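PDB 5KEI: 2,3-dihydroxybenzoate-AMP ligase from Mycobacterium smegmatis, which belongs to the ANL superfamily of AMP-binding enzymes, with a large N-terminal part and a small C-terminal domain. Local coordinates for residues N361-G366 with A447-V452; C500-F505 with P537-T542; D44-S49 with I200-A205; D246-V251 with T275-T280. All blocks are in the same frame, centred on the assembly; numbering follows the deposited sequence.

Contact 1. Residues N361-G366 with A447-V452; sequences NYTRIG and AGYLEV
Asn361 sits on strand 360-362, and its side chain sets out toward 447-452. Its amide crosses the end of Leu450 at about a right angle. The methyl Leu450 CD1 lies against the amide, 3.4 Å from Asn361 OD1 and 3.7 Å from Asn361 ND2. The amide nitrogen donates to Phe353 O on the neighbouring strand. The Tyr362 side chain starts out away from the other segment, and its hydroxyl is hydrogen-bonded to Ser237. Tyr362 O accepts Arg364 NH1 at 2.9 Å, in the guanidinium plane but above the carbonyl plane, in a bent bond (N-H...O 135°). Thr363 lies at the edge of the Tyr449 ring, with Thr363 CA 4.4 Å from Tyr449 CE1. Arg364 bends at chi2 (-40°), and its CG comes 4.2 Å from Tyr449 OH, which has weak hydrogen bonds to Asp367 and Arg378. The guanidinium stands almost square to the ring (85°) and donates also to the carbonyls of Arg378 and Pro379. The contact joins edge strand 450-455 of a four-stranded antiparallel sheet to the nine-stranded mixed sheet. Between the segments there are van der Waals touches alone, some carbon against oxygen. Asn361 ND2 and the Arg364 guanidinium find carbonyl partners on the nine-stranded side.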
loop_
_atom_site.group_PDB
_atom_site.type_symbol
_atom_site.label_atom_id
_atom_site.label_comp_id
_atom_site.label_asym_id
_atom_site.label_seq_id
_atom_site.Cartn_x
_atom_site.Cartn_y
_atom_site.Cartn_z
ATOM N N ASN A 361 -7.957 9.141 -4.977
ATOM C CA ASN A 361 -8.721 9.938 -5.937
ATOM C C ASN A 361 -9.687 9.032 -6.670
ATOM O O ASN A 361 -9.276 8.020 -7.249
ATOM C CB ASN A 361 -7.802 10.652 -6.938
ATOM C CG ASN A 361 -6.840 11.581 -6.265
ATOM O OD1 ASN A 361 -7.206 12.692 -5.887
ATOM N ND2 ASN A 361 -5.595 11.132 -6.088
ATOM N N TYR A 362 -10.969 9.379 -6.605
ATOM C CA TYR A 362 -12.030 8.628 -7.273
ATOM C C TYR A 362 -12.809 9.531 -8.199
ATOM O O TYR A 362 -12.993 10.714 -7.900
ATOM C CB TYR A 362 -13.053 8.051 -6.297
ATOM C CG TYR A 362 -12.596 7.063 -5.268
ATOM C CD1 TYR A 362 -12.655 5.697 -5.513
ATOM C CD2 TYR A 362 -12.196 7.486 -4.018
ATOM C CE1 TYR A 362 -12.272 4.791 -4.549
ATOM C CE2 TYR A 362 -11.801 6.591 -3.066
ATOM C CZ TYR A 362 -11.854 5.248 -3.331
ATOM O OH TYR A 362 -11.481 4.364 -2.356
ATOM N N THR A 363 -13.314 8.967 -9.284
ATOM C CA THR A 363 -14.432 9.585 -9.971
ATOM C C THR A 363 -15.680 9.263 -9.142
ATOM O O THR A 363 -15.744 8.232 -8.467
ATOM C CB THR A 363 -14.571 9.085 -11.423
ATOM O OG1 THR A 363 -14.439 7.653 -11.471
ATOM C CG2 THR A 363 -13.508 9.712 -12.289
ATOM N N ARG A 364 -16.657 10.154 -9.156
ATOM C CA ARG A 364 -17.875 9.917 -8.381
ATOM C C ARG A 364 -18.895 9.123 -9.215
ATOM O O ARG A 364 -18.787 9.034 -10.450
ATOM C CB ARG A 364 -18.460 11.241 -7.885
ATOM C CG ARG A 364 -17.472 12.139 -7.091
ATOM C CD ARG A 364 -16.575 11.337 -6.144
ATOM N NE ARG A 364 -16.155 12.065 -4.940
ATOM C CZ ARG A 364 -14.913 12.467 -4.690
ATOM N NH1 ARG A 364 -13.946 12.231 -5.564
ATOM N NH2 ARG A 364 -14.634 13.105 -3.557
ATOM N N ILE A 365 -19.868 8.519 -8.541
ATOM C CA ILE A 365 -20.756 7.545 -9.180
ATOM C C ILE A 365 -21.630 8.137 -10.297
ATOM O O ILE A 365 -21.804 7.518 -11.355
ATOM C CB ILE A 365 -21.661 6.859 -8.146
ATOM C CG1 ILE A 365 -20.819 5.981 -7.223
ATOM C CG2 ILE A 365 -22.718 6.006 -8.833
ATOM C CD1 ILE A 365 -19.984 4.985 -7.942
ATOM N N GLY A 366 -22.153 9.339 -10.111
ATOM C CA GLY A 366 -22.930 9.913 -11.203
ATOM C C GLY A 366 -22.181 10.649 -12.311
ATOM O O GLY A 366 -22.809 11.208 -13.204
ATOM N N ALA A 447 -12.846 20.138 -15.069
ATOM C CA ALA A 447 -12.364 21.009 -13.998
ATOM C C ALA A 447 -12.515 20.367 -12.621
ATOM O O ALA A 447 -13.557 19.802 -12.303
ATOM C CB ALA A 447 -13.102 22.338 -14.032
ATOM N N GLY A 448 -11.474 20.471 -11.799
ATOM C CA GLY A 448 -11.501 19.902 -10.458
ATOM C C GLY A 448 -10.866 18.524 -10.397
ATOM O O GLY A 448 -10.513 18.031 -9.319
ATOM N N TYR A 449 -10.710 17.898 -11.559
ATOM C CA TYR A 449 -10.230 16.529 -11.609
ATOM C C TYR A 449 -8.740 16.450 -11.937
ATOM O O TYR A 449 -8.151 17.375 -12.505
ATOM C CB TYR A 449 -11.074 15.715 -12.600
ATOM C CG TYR A 449 -12.437 15.398 -12.013
ATOM C CD1 TYR A 449 -12.667 14.190 -11.361
ATOM C CD2 TYR A 449 -13.480 16.332 -12.064
ATOM C CE1 TYR A 449 -13.909 13.900 -10.785
ATOM C CE2 TYR A 449 -14.726 16.060 -11.488
ATOM C CZ TYR A 449 -14.935 14.838 -10.842
ATOM O OH TYR A 449 -16.166 14.546 -10.270
ATOM N N LEU A 450 -8.145 15.335 -11.533
ATOM C CA LEU A 450 -6.738 15.058 -11.754
ATOM C C LEU A 450 -6.483 14.281 -13.041
ATOM O O LEU A 450 -7.305 13.465 -13.450
ATOM C CB LEU A 450 -6.180 14.259 -10.577
ATOM C CG LEU A 450 -5.932 15.032 -9.293
ATOM C CD1 LEU A 450 -5.277 14.119 -8.258
ATOM C CD2 LEU A 450 -5.068 16.241 -9.593
ATOM N N GLU A 451 -5.333 14.524 -13.666
ATOM C CA GLU A 451 -4.811 13.591 -14.665
ATOM C C GLU A 451 -3.365 13.209 -14.368
ATOM O O GLU A 451 -2.521 14.081 -14.162
ATOM C CB GLU A 451 -4.888 14.163 -16.069
ATOM C CG GLU A 451 -4.253 13.226 -17.085
ATOM C CD GLU A 451 -4.290 13.760 -18.500
ATOM O OE1 GLU A 451 -4.218 14.997 -18.672
ATOM O OE2 GLU A 451 -4.403 12.939 -19.434
ATOM N N VAL A 452 -3.089 11.905 -14.343
ATOM C CA VAL A 452 -1.742 11.392 -14.089
ATOM C C VAL A 452 -0.991 11.296 -15.407
ATOM O O VAL A 452 -1.452 10.633 -16.343
ATOM C CB VAL A 452 -1.764 9.993 -13.413
ATOM C CG1 VAL A 452 -0.367 9.460 -13.291
ATOM C CG2 VAL A 452 -2.439 10.046 -12.035
#

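Contact 2. Residues C500-F505 with P537-T542; sequences CAVVVF and PSLPTT
Apolar side-chain packing carries one half of this contact. Leu539 holds its CG anti to the carbonyl carbon (chi1 -61°), with the chain extended beyond (chi2 178°). This brings its branched end to strand 498-505, although the side chain does not start out in that direction. Leu539 CD2 meets Val502 CG1 at 3.7 Å, and the two side chains cross obliquely. Leu539 CG lies 3.9 Å from Val504 CG2. The leucine end thus spans two valines that sit two residues apart on one face of the strand. Both valines have CG1 anti to the backbone N and point toward the loop.

A second kind of touching sets side chain against backbone. Val504 CG2 rests on Ser538 CA at 3.6 Å. Its other methyl, Val504 CG1, lies 3.8 Å from the carbonyl oxygen Pro537 O. Pro537 and Ser538 turn their own side chains away, so it is their main chain that covers Val504. The closest CA pair is also here, Val504 CA and Pro537 CA, 5.8 Å apart.

The surroundings are apolar too. Ala484 of strand 482-492 and Ile547 touch Leu539, while Val488 and Ile552 of helix 549-553 touch Val502. Val502 is buried at the inner end, whereas Pro537 and Ser538 lie exposed at the outer end. The loop leaves strand 532-535, which runs parallel to strand 498-505, and turns back over one face of the three-stranded mixed sheet. Such a small sheet with helices packed on it belongs to the compact C-terminal domain of AMP-binding enzymes.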
loop_
_atom_site.group_PDB
_atom_site.type_symbol
_atom_site.label_atom_id
_atom_site.label_comp_id
_atom_site.label_asym_id
_atom_site.label_seq_id
_atom_site.Cartn_x
_atom_site.Cartn_y
_atom_site.Cartn_z
ATOM N N CYS A 500 28.227 11.860 -10.036
ATOM C CA CYS A 500 28.808 12.086 -8.721
ATOM C C CYS A 500 27.853 11.703 -7.592
ATOM O O CYS A 500 26.768 12.290 -7.440
ATOM C CB CYS A 500 29.238 13.536 -8.557
ATOM S SG CYS A 500 30.359 13.706 -7.168
ATOM N N ALA A 501 28.266 10.711 -6.804
ATOM C CA ALA A 501 27.500 10.277 -5.638
ATOM C C ALA A 501 27.899 11.088 -4.418
ATOM O O ALA A 501 28.962 10.888 -3.828
ATOM C CB ALA A 501 27.684 8.786 -5.371
ATOM N N VAL A 502 27.032 12.025 -4.075
ATOM C CA VAL A 502 27.164 12.803 -2.866
ATOM C C VAL A 502 26.415 12.087 -1.737
ATOM O O VAL A 502 25.195 11.953 -1.766
ATOM C CB VAL A 502 26.622 14.233 -3.066
ATOM C CG1 VAL A 502 26.997 15.096 -1.885
ATOM C CG2 VAL A 502 27.181 14.815 -4.341
ATOM N N VAL A 503 27.159 11.634 -0.739
ATOM C CA VAL A 503 26.621 10.739 0.267
ATOM C C VAL A 503 26.762 11.287 1.696
ATOM O O VAL A 503 27.796 11.854 2.048
ATOM C CB VAL A 503 27.334 9.364 0.174
ATOM C CG1 VAL A 503 26.993 8.462 1.383
ATOM C CG2 VAL A 503 27.005 8.688 -1.144
ATOM N N VAL A 504 25.720 11.118 2.512
ATOM C CA VAL A 504 25.842 11.306 3.957
ATOM C C VAL A 504 26.049 9.953 4.620
ATOM O O VAL A 504 25.151 9.110 4.607
ATOM C CB VAL A 504 24.609 11.978 4.559
ATOM C CG1 VAL A 504 24.723 12.048 6.090
ATOM C CG2 VAL A 504 24.420 13.349 3.955
ATOM N N PHE A 505 27.230 9.745 5.197
ATOM C CA PHE A 505 27.569 8.453 5.784
ATOM C C PHE A 505 27.039 8.287 7.188
ATOM O O PHE A 505 26.860 9.259 7.933
ATOM C CB PHE A 505 29.079 8.237 5.819
ATOM C CG PHE A 505 29.676 7.894 4.492
ATOM C CD1 PHE A 505 29.448 6.658 3.918
ATOM C CD2 PHE A 505 30.496 8.800 3.828
ATOM C CE1 PHE A 505 30.012 6.333 2.699
ATOM C CE2 PHE A 505 31.062 8.485 2.611
ATOM C CZ PHE A 505 30.819 7.246 2.047
ATOM N N PRO A 537 28.150 16.375 5.395
ATOM C CA PRO A 537 27.489 16.140 6.690
ATOM C C PRO A 537 25.958 16.128 6.557
ATOM O O PRO A 537 25.264 15.526 7.387
ATOM C CB PRO A 537 27.975 17.307 7.551
ATOM C CG PRO A 537 28.335 18.374 6.569
ATOM C CD PRO A 537 28.883 17.652 5.369
ATOM N N SER A 538 25.456 16.771 5.506
ATOM C CA SER A 538 24.040 16.705 5.149
ATOM C C SER A 538 23.813 17.174 3.709
ATOM O O SER A 538 24.671 17.827 3.111
ATOM C CB SER A 538 23.193 17.533 6.122
ATOM O OG SER A 538 23.743 18.826 6.304
ATOM N N LEU A 539 22.660 16.828 3.151
ATOM C CA LEU A 539 22.335 17.237 1.794
ATOM C C LEU A 539 21.414 18.450 1.801
ATOM O O LEU A 539 20.454 18.507 2.572
ATOM C CB LEU A 539 21.689 16.084 1.018
ATOM C CG LEU A 539 22.528 14.812 0.844
ATOM C CD1 LEU A 539 21.723 13.760 0.108
ATOM C CD2 LEU A 539 23.834 15.106 0.113
ATOM N N PRO A 540 21.730 19.448 0.969
ATOM C CA PRO A 540 20.802 20.563 0.780
ATOM C C PRO A 540 19.467 20.112 0.168
ATOM O O PRO A 540 19.426 19.173 -0.634
ATOM C CB PRO A 540 21.561 21.498 -0.170
ATOM C CG PRO A 540 22.697 20.675 -0.727
ATOM C CD PRO A 540 23.039 19.708 0.354
ATOM N N THR A 541 18.393 20.796 0.555
ATOM C CA THR A 541 17.038 20.468 0.117
ATOM C C THR A 541 16.274 21.701 -0.348
ATOM O O THR A 541 16.550 22.813 0.099
ATOM C CB THR A 541 16.231 19.799 1.245
ATOM O OG1 THR A 541 16.290 20.619 2.425
ATOM C CG2 THR A 541 16.773 18.408 1.549
ATOM N N THR A 542 15.312 21.501 -1.242
ATOM C CA THR A 542 14.369 22.566 -1.589
ATOM C C THR A 542 13.309 22.722 -0.491
ATOM O O THR A 542 13.259 21.926 0.455
ATOM C CB THR A 542 13.674 22.297 -2.942
ATOM O OG1 THR A 542 12.863 21.118 -2.859
ATOM C CG2 THR A 542 14.704 22.120 -4.043
#

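Contact 3. Residues D44-S49 with I200-A205; sequences DQLLDS and IAPDPA
Leu46 fills the tight centre of this meeting of two loops. Its CG is anti to the carbonyl carbon (chi1 -69°), and the extended end of the side chain (chi2 -172°) places both methyls against the proline-rich segment 200-205. Leu46 CD1 presses on Pro202 CD at 3.5 Å, and the leucine crosses the proline ring at about a right angle. The other methyl, Leu46 CD2, sits 3.7 Å from the carbonyl oxygen Pro202 O and reaches Pro204 CB at 4.2 Å. His227 of helix 227-240 touches both Leu46 and Pro202.

The margins are looser. Ile200 offers only its tip, with Ile200 CD1 4.3 Å from Leu46 CD1. At the other end, Asp44 O lies 4.1 Å from Pro204 CG. The Asp44 side chain starts out away from the other loop, and its carboxylate forms a salt bridge with Arg37. The exposed Asp203 sets out away from segment 44-49. Its OD1 takes the backbone N of Ala205 at 3.0 Å, from above the carboxylate plane, closing an Asx turn.

Leu46 also opens a type I turn that leads into helix 49-57. Its carbonyl oxygen is gripped twice, by Ser49 N and by Ser49 OG at 2.7 Å. Polar bonds thus shape each loop from within; the joint is mainly carbon, with two carbonyl oxygens touching. Three residues converge on one leucine, so the fit depends on shape, not charge.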
loop_
_atom_site.group_PDB
_atom_site.type_symbol
_atom_site.label_atom_id
_atom_site.label_comp_id
_atom_site.label_asym_id
_atom_site.label_seq_id
_atom_site.Cartn_x
_atom_site.Cartn_y
_atom_site.Cartn_z
ATOM N N ASP A 44 -12.978 6.772 16.555
ATOM C CA ASP A 44 -12.512 6.226 17.833
ATOM C C ASP A 44 -12.722 4.724 18.026
ATOM O O ASP A 44 -12.533 4.209 19.139
ATOM C CB ASP A 44 -13.188 6.981 18.984
ATOM C CG ASP A 44 -12.952 8.474 18.912
ATOM O OD1 ASP A 44 -11.796 8.889 18.653
ATOM O OD2 ASP A 44 -13.925 9.233 19.093
ATOM N N GLN A 45 -13.120 4.029 16.965
ATOM C CA GLN A 45 -13.348 2.594 17.046
ATOM C C GLN A 45 -12.231 1.782 16.361
ATOM O O GLN A 45 -11.671 2.188 15.320
ATOM C CB GLN A 45 -14.706 2.245 16.445
ATOM C CG GLN A 45 -15.897 2.940 17.128
ATOM C CD GLN A 45 -16.078 2.516 18.583
ATOM O OE1 GLN A 45 -16.077 1.321 18.902
ATOM N NE2 GLN A 45 -16.237 3.498 19.472
ATOM N N LEU A 46 -11.907 0.643 16.965
ATOM C CA LEU A 46 -10.809 -0.197 16.509
ATOM C C LEU A 46 -11.175 -0.863 15.203
ATOM O O LEU A 46 -12.354 -1.113 14.964
ATOM C CB LEU A 46 -10.462 -1.263 17.552
ATOM C CG LEU A 46 -9.816 -0.852 18.890
ATOM C CD1 LEU A 46 -9.398 -2.106 19.624
ATOM C CD2 LEU A 46 -8.629 0.088 18.729
ATOM N N LEU A 47 -10.169 -1.190 14.391
ATOM C CA LEU A 47 -10.404 -1.798 13.090
ATOM C C LEU A 47 -11.296 -3.037 13.184
ATOM O O LEU A 47 -12.197 -3.206 12.360
ATOM C CB LEU A 47 -9.075 -2.159 12.403
ATOM C CG LEU A 47 -9.101 -2.654 10.950
ATOM C CD1 LEU A 47 -10.075 -1.845 10.087
ATOM C CD2 LEU A 47 -7.689 -2.621 10.325
ATOM N N ASP A 48 -11.063 -3.904 14.172
ATOM C CA ASP A 48 -11.809 -5.164 14.224
ATOM C C ASP A 48 -13.291 -4.920 14.483
ATOM O O ASP A 48 -14.091 -5.836 14.330
ATOM C CB ASP A 48 -11.295 -6.123 15.310
ATOM C CG ASP A 48 -11.689 -5.680 16.742
ATOM O OD1 ASP A 48 -11.162 -4.656 17.232
ATOM O OD2 ASP A 48 -12.570 -6.343 17.360
ATOM N N SER A 49 -13.651 -3.705 14.896
ATOM C CA SER A 49 -15.039 -3.401 15.242
ATOM C C SER A 49 -15.897 -3.308 13.995
ATOM O O SER A 49 -17.135 -3.357 14.081
ATOM C CB SER A 49 -15.152 -2.092 16.029
ATOM O OG SER A 49 -15.045 -0.983 15.150
ATOM N N ILE A 200 -7.931 -6.646 24.747
ATOM C CA ILE A 200 -6.929 -5.689 24.283
ATOM C C ILE A 200 -7.482 -4.279 24.392
ATOM O O ILE A 200 -8.684 -4.090 24.511
ATOM C CB ILE A 200 -6.497 -5.945 22.801
ATOM C CG1 ILE A 200 -7.667 -5.674 21.844
ATOM C CG2 ILE A 200 -5.933 -7.363 22.615
ATOM C CD1 ILE A 200 -7.300 -5.746 20.366
ATOM N N ALA A 201 -6.605 -3.289 24.342
ATOM C CA ALA A 201 -7.066 -1.916 24.237
ATOM C C ALA A 201 -6.041 -1.026 23.535
ATOM O O ALA A 201 -5.494 -0.102 24.156
ATOM C CB ALA A 201 -7.396 -1.366 25.609
ATOM N N PRO A 202 -5.794 -1.288 22.232
ATOM C CA PRO A 202 -4.868 -0.461 21.446
ATOM C C PRO A 202 -5.337 0.984 21.382
ATOM O O PRO A 202 -6.527 1.265 21.547
ATOM C CB PRO A 202 -4.911 -1.093 20.050
ATOM C CG PRO A 202 -5.502 -2.441 20.234
ATOM C CD PRO A 202 -6.432 -2.323 21.405
ATOM N N ASP A 203 -4.395 1.892 21.169
ATOM C CA ASP A 203 -4.711 3.276 20.862
ATOM C C ASP A 203 -5.239 3.299 19.431
ATOM O O ASP A 203 -4.559 2.827 18.526
ATOM C CB ASP A 203 -3.466 4.137 21.017
ATOM C CG ASP A 203 -3.734 5.599 20.852
ATOM O OD1 ASP A 203 -4.842 5.969 20.415
ATOM O OD2 ASP A 203 -2.809 6.389 21.146
ATOM N N PRO A 204 -6.463 3.816 19.224
ATOM C CA PRO A 204 -7.019 3.807 17.869
ATOM C C PRO A 204 -6.258 4.744 16.915
ATOM O O PRO A 204 -6.318 4.582 15.687
ATOM C CB PRO A 204 -8.473 4.257 18.086
ATOM C CG PRO A 204 -8.469 4.978 19.375
ATOM C CD PRO A 204 -7.452 4.266 20.218
ATOM N N ALA A 205 -5.522 5.694 17.477
ATOM C CA ALA A 205 -4.641 6.533 16.682
ATOM C C ALA A 205 -3.227 5.920 16.526
ATOM O O ALA A 205 -2.325 6.574 16.009
ATOM C CB ALA A 205 -4.552 7.919 17.295
#

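Contact 4. Residues D246-V251 with T275-T280; sequences DDVYLV and TTVFTT
Four firm backbone hydrogen bonds tie strand 248-251 to strand 275-278. Thr275 N donates to Asp247 O, and Tyr249 N to Thr275 O. Val277 N then meets Tyr249 O at 2.7 Å, almost straight at 175° and nearly along the C=O axis. Val251 N closes the set on Val277 O at 2.8 Å. A weak fifth bond runs from Thr279 N to Val251 O, where the second strand has ended.

Side chains pack on both faces of the ladder. On one face Val248 CG1 meets Val277 CG2 at 3.7 Å. Leu250, with CG anti to the backbone N, swings CD1 to 3.8 Å from Val277 CG1 and 3.7 Å from Thr279 CG2. On the other face Val251 CG2 touches Thr276 CG2 at 3.5 Å and lies over one face of the Phe278 ring. Thr276 OG1 sits at the edge of the Tyr249 ring.

The strands run parallel, 24° apart, and helices 258-262 and 265-271 lie between them in the chain. This is a beta-alpha-beta connection within the nine-stranded mixed sheet. Helix 265-271 touches Thr276 through Leu266 and Ala269.

Strands 298-301 and 62-65 flank the pair. Asp247 fixes the start of its strand by a salt bridge to Arg324 and bonds to Thr244 and Thr297. Thr275 OG1 bonds to Ile62 O, and Asn104 ND2 donates to Thr279 O.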
loop_
_atom_site.group_PDB
_atom_site.type_symbol
_atom_site.label_atom_id
_atom_site.label_comp_id
_atom_site.label_asym_id
_atom_site.label_seq_id
_atom_site.Cartn_x
_atom_site.Cartn_y
_atom_site.Cartn_z
ATOM N N ASP A 246 -26.904 -4.871 -0.317
ATOM C CA ASP A 246 -27.262 -5.650 -1.503
ATOM C C ASP A 246 -26.082 -5.840 -2.466
ATOM O O ASP A 246 -26.147 -6.667 -3.367
ATOM C CB ASP A 246 -28.419 -4.983 -2.261
ATOM C CG ASP A 246 -29.686 -4.860 -1.421
ATOM O OD1 ASP A 246 -30.029 -5.821 -0.684
ATOM O OD2 ASP A 246 -30.337 -3.788 -1.497
ATOM N N ASP A 247 -25.010 -5.075 -2.296
ATOM C CA ASP A 247 -23.887 -5.224 -3.221
ATOM C C ASP A 247 -23.119 -6.516 -2.942
ATOM O O ASP A 247 -23.077 -7.004 -1.812
ATOM C CB ASP A 247 -22.934 -4.027 -3.149
ATOM C CG ASP A 247 -23.478 -2.804 -3.841
ATOM O OD1 ASP A 247 -23.616 -2.842 -5.084
ATOM O OD2 ASP A 247 -23.757 -1.799 -3.145
ATOM N N VAL A 248 -22.528 -7.064 -3.996
ATOM C CA VAL A 248 -21.671 -8.242 -3.912
ATOM C C VAL A 248 -20.335 -7.898 -4.567
ATOM O O VAL A 248 -20.251 -7.798 -5.790
ATOM C CB VAL A 248 -22.325 -9.464 -4.602
ATOM C CG1 VAL A 248 -21.472 -10.697 -4.432
ATOM C CG2 VAL A 248 -23.743 -9.696 -4.036
ATOM N N TYR A 249 -19.307 -7.677 -3.750
ATOM C CA TYR A 249 -18.001 -7.226 -4.254
ATOM C C TYR A 249 -17.060 -8.402 -4.525
ATOM O O TYR A 249 -16.894 -9.287 -3.692
ATOM C CB TYR A 249 -17.371 -6.242 -3.266
ATOM C CG TYR A 249 -15.968 -5.797 -3.605
ATOM C CD1 TYR A 249 -15.739 -4.801 -4.545
ATOM C CD2 TYR A 249 -14.864 -6.365 -2.963
ATOM C CE1 TYR A 249 -14.434 -4.389 -4.857
ATOM C CE2 TYR A 249 -13.558 -5.969 -3.270
ATOM C CZ TYR A 249 -13.352 -4.983 -4.215
ATOM O OH TYR A 249 -12.076 -4.582 -4.511
ATOM N N LEU A 250 -16.457 -8.416 -5.705
ATOM C CA LEU A 250 -15.569 -9.510 -6.080
ATOM C C LEU A 250 -14.123 -9.080 -5.919
ATOM O O LEU A 250 -13.679 -8.118 -6.549
ATOM C CB LEU A 250 -15.833 -9.953 -7.514
ATOM C CG LEU A 250 -14.863 -10.957 -8.139
ATOM C CD1 LEU A 250 -15.155 -12.377 -7.647
ATOM C CD2 LEU A 250 -14.927 -10.882 -9.652
ATOM N N VAL A 251 -13.405 -9.775 -5.045
ATOM C CA VAL A 251 -11.991 -9.519 -4.804
ATOM C C VAL A 251 -11.184 -10.244 -5.858
ATOM O O VAL A 251 -10.945 -11.445 -5.758
ATOM C CB VAL A 251 -11.572 -9.976 -3.395
ATOM C CG1 VAL A 251 -10.068 -9.766 -3.173
ATOM C CG2 VAL A 251 -12.397 -9.226 -2.342
ATOM N N THR A 275 -21.933 -8.420 0.672
ATOM C CA THR A 275 -21.219 -9.687 0.512
ATOM C C THR A 275 -19.895 -9.478 -0.232
ATOM O O THR A 275 -19.818 -8.702 -1.189
ATOM C CB THR A 275 -22.082 -10.722 -0.254
ATOM O OG1 THR A 275 -23.366 -10.842 0.376
ATOM C CG2 THR A 275 -21.396 -12.091 -0.309
ATOM N N THR A 276 -18.850 -10.171 0.208
ATOM C CA THR A 276 -17.577 -10.152 -0.497
ATOM C C THR A 276 -17.240 -11.551 -1.011
ATOM O O THR A 276 -17.334 -12.537 -0.272
ATOM C CB THR A 276 -16.445 -9.633 0.417
ATOM O OG1 THR A 276 -16.636 -8.229 0.659
ATOM C CG2 THR A 276 -15.088 -9.862 -0.221
ATOM N N VAL A 277 -16.856 -11.631 -2.282
ATOM C CA VAL A 277 -16.488 -12.890 -2.931
ATOM C C VAL A 277 -15.019 -12.919 -3.324
ATOM O O VAL A 277 -14.590 -12.095 -4.112
ATOM C CB VAL A 277 -17.305 -13.127 -4.212
ATOM C CG1 VAL A 277 -16.825 -14.385 -4.886
ATOM C CG2 VAL A 277 -18.816 -13.179 -3.907
ATOM N N PHE A 278 -14.255 -13.872 -2.790
ATOM C CA PHE A 278 -12.842 -14.046 -3.145
ATOM C C PHE A 278 -12.688 -14.970 -4.357
ATOM O O PHE A 278 -13.429 -15.947 -4.492
ATOM C CB PHE A 278 -12.047 -14.625 -1.966
ATOM C CG PHE A 278 -11.972 -13.716 -0.770
ATOM C CD1 PHE A 278 -13.029 -13.622 0.109
ATOM C CD2 PHE A 278 -10.844 -12.955 -0.534
ATOM C CE1 PHE A 278 -12.967 -12.784 1.193
ATOM C CE2 PHE A 278 -10.776 -12.113 0.563
ATOM C CZ PHE A 278 -11.835 -12.029 1.423
ATOM N N THR A 279 -11.734 -14.667 -5.237
ATOM C CA THR A 279 -11.426 -15.567 -6.347
ATOM C C THR A 279 -9.931 -15.678 -6.573
ATOM O O THR A 279 -9.177 -14.727 -6.386
ATOM C CB THR A 279 -12.088 -15.138 -7.701
ATOM O OG1 THR A 279 -11.673 -16.044 -8.735
ATOM C CG2 THR A 279 -11.706 -13.694 -8.110
ATOM N N THR A 280 -9.533 -16.863 -7.000
ATOM C CA THR A 280 -8.149 -17.225 -7.238
ATOM C C THR A 280 -7.805 -16.939 -8.686
ATOM O O THR A 280 -6.637 -16.772 -9.065
ATOM C CB THR A 280 -7.937 -18.724 -6.910
ATOM O OG1 THR A 280 -8.141 -18.931 -5.503
ATOM C CG2 THR A 280 -6.550 -19.192 -7.295
#

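Overall arrangement
Contacts 1 and 4 are buried, while contacts 2 and 3 lie at the surface. Contacts 1 and 4 reach the same nine-stranded sheet, yet their centres are 25 Å apart. Contact 4 joins neighbouring strands within that sheet and is the only one with hydrogen bonds between its segments. Contact 1 instead joins the sheet to a separate antiparallel one, by van der Waals touches, mostly of side chains. Contacts 2 and 3 are largely apolar, each with a leucine among its main side chains. In contact 2 a loop lies on a strand, whereas in contact 3 loop meets loop. Contact 2 belongs to the C-terminal domain, about 49 Å from contact 4 between centres.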